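Local coordinates for ylmH (Streptococcus pneumoniae, PDB 2FPH), which is a bacterial cell division protein that probably binds nucleic acid, with a putative RNA-binding region related to RRM domains in its C-terminal half, at residues E19-V24 and K49-A54. Numbering follows the deposited sequence.
Sequences EWIKKV and KTYGLA
Leu53 reaches from the segment after helix 38-50 to Ile21 and Val24, one turn apart on helix 11-27, and both of its methyl groups are engaged. The contact is wholly apolar, and about 200 Å² of surface is buried between the two segments. CD1 of Leu53 does double duty, lying 3.7 Å from Val24 CB and 4.0 Å from Ile21 CG2, while Leu53 CD2 meets Val24 CG1 at 3.6 Å. Leucine and valine run past each other in opposite directions, a side-by-side fit rather than an end-on one. Val24 CG1 is trans to its own backbone N (chi1 177°), and this branch makes the closest approach to leucine.

The second patch is looser and involves an aromatic residue. Tyr51 CB lies 4.1 Å from Ile21 CG2, and Ile21 CD1 comes obliquely to the ring at Tyr51 CD2, also 4.1 Å away; the two side chains cross at roughly a right angle. Ile21 thus divides its branches, CG2 serving both Tyr51 and Leu53 and CD1 extending to the ring. Thr50 CG2 lies over one face of that ring, offset toward its rim.

Ile21 and Val24 are buried, whereas Tyr51 is exposed and borders the patch. Ile21 also touches Leu47 of helix 38-50, and Val24 touches Leu71 of strand 69-72 and Pro73. Tyr51 is the first residue to leave helical geometry, and by Ala54 the chain has entered strand 54-57, paired with Tyr72. The contact therefore packs a helix-to-strand connection against helix 11-27, within the small alpha/beta N-terminal region of YlmH, where two helices accompany a three-stranded antiparallel sheet.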
# COMPACT_ATOMS: atom_id res chain seq x y z
N GLU A 19 -11.10 8.94 -11.82
CA GLU A 19 -11.71 9.61 -10.64
C GLU A 19 -10.67 10.27 -9.80
O GLU A 19 -10.83 11.43 -9.35
CB GLU A 19 -12.65 8.65 -9.81
CG GLU A 19 -13.77 8.07 -10.70
CD GLU A 19 -14.55 6.89 -10.14
OE1 GLU A 19 -14.00 6.02 -9.41
OE2 GLU A 19 -15.76 6.82 -10.46
N TRP A 20 -9.55 9.58 -9.59
CA TRP A 20 -8.46 10.15 -8.80
C TRP A 20 -7.84 11.35 -9.49
O TRP A 20 -7.54 12.36 -8.85
CB TRP A 20 -7.39 9.10 -8.50
CG TRP A 20 -7.92 7.97 -7.64
CD1 TRP A 20 -9.02 7.96 -6.82
CD2 TRP A 20 -7.39 6.65 -7.59
NE1 TRP A 20 -9.19 6.73 -6.22
CE2 TRP A 20 -8.19 5.90 -6.68
CE3 TRP A 20 -6.30 6.03 -8.20
CZ2 TRP A 20 -7.92 4.56 -6.39
CZ3 TRP A 20 -6.03 4.66 -7.87
CH2 TRP A 20 -6.84 3.98 -7.02
N ILE A 21 -7.61 11.23 -10.78
CA ILE A 21 -7.10 12.37 -11.56
C ILE A 21 -8.03 13.57 -11.48
O ILE A 21 -7.56 14.65 -11.18
CB ILE A 21 -6.87 11.93 -12.99
CG1 ILE A 21 -5.61 11.05 -13.03
CG2 ILE A 21 -6.74 13.07 -13.95
CD1 ILE A 21 -5.44 10.41 -14.27
N LYS A 22 -9.35 13.35 -11.61
CA LYS A 22 -10.34 14.43 -11.44
C LYS A 22 -10.29 15.08 -10.06
O LYS A 22 -10.45 16.26 -9.97
CB LYS A 22 -11.75 13.93 -11.74
CG LYS A 22 -12.96 14.84 -11.26
CD LYS A 22 -13.61 15.64 -12.36
CE LYS A 22 -14.80 16.53 -11.84
NZ LYS A 22 -16.08 16.43 -12.68
N LYS A 23 -10.07 14.31 -8.99
CA LYS A 23 -9.92 14.86 -7.66
C LYS A 23 -8.78 15.88 -7.61
O LYS A 23 -8.88 16.93 -6.94
CB LYS A 23 -9.58 13.75 -6.64
CG LYS A 23 -10.67 12.80 -6.22
CD LYS A 23 -12.08 13.11 -6.64
CE LYS A 23 -13.01 13.22 -5.38
NZ LYS A 23 -14.49 13.07 -5.68
N VAL A 24 -7.66 15.53 -8.25
CA VAL A 24 -6.52 16.42 -8.28
C VAL A 24 -6.83 17.65 -9.11
O VAL A 24 -6.44 18.76 -8.75
CB VAL A 24 -5.26 15.76 -8.77
CG1 VAL A 24 -4.14 16.80 -8.83
CG2 VAL A 24 -4.89 14.62 -7.80
N LYS A 49 0.56 10.76 -16.89
CA LYS A 49 1.32 11.37 -17.99
C LYS A 49 0.38 11.99 -19.04
O LYS A 49 0.57 13.13 -19.50
CB LYS A 49 2.24 10.31 -18.60
CG LYS A 49 3.68 10.32 -18.00
CD LYS A 49 4.55 9.18 -18.57
CE LYS A 49 5.25 8.37 -17.48
NZ LYS A 49 6.29 7.37 -18.03
N THR A 50 -0.65 11.24 -19.39
CA THR A 50 -1.62 11.62 -20.40
C THR A 50 -2.27 12.96 -20.03
O THR A 50 -2.51 13.81 -20.89
CB THR A 50 -2.63 10.53 -20.55
OG1 THR A 50 -2.00 9.34 -21.10
CG2 THR A 50 -3.65 10.90 -21.58
N TYR A 51 -2.54 13.14 -18.74
CA TYR A 51 -3.29 14.31 -18.23
C TYR A 51 -2.58 15.62 -17.72
O TYR A 51 -3.17 16.37 -17.01
CB TYR A 51 -4.43 13.80 -17.29
CG TYR A 51 -5.45 13.03 -18.12
CD1 TYR A 51 -6.30 13.72 -18.96
CD2 TYR A 51 -5.43 11.62 -18.22
CE1 TYR A 51 -7.17 13.06 -19.80
CE2 TYR A 51 -6.35 10.92 -19.07
CZ TYR A 51 -7.21 11.69 -19.86
OH TYR A 51 -8.11 11.14 -20.74
N GLY A 52 -1.33 15.96 -18.01
CA GLY A 52 -0.13 15.42 -17.49
C GLY A 52 -0.01 16.01 -16.07
O GLY A 52 0.32 17.22 -15.79
N LEU A 53 -0.34 15.13 -15.14
CA LEU A 53 -0.22 15.34 -13.71
C LEU A 53 1.05 14.63 -13.30
O LEU A 53 1.32 13.53 -13.80
CB LEU A 53 -1.40 14.68 -12.97
CG LEU A 53 -2.74 15.41 -12.77
CD1 LEU A 53 -3.63 14.48 -11.89
CD2 LEU A 53 -2.54 16.69 -12.07
N ALA A 54 1.81 15.22 -12.39
CA ALA A 54 2.96 14.51 -11.79
C ALA A 54 2.49 13.36 -10.91
O ALA A 54 1.41 13.38 -10.34
CB ALA A 54 3.83 15.43 -11.05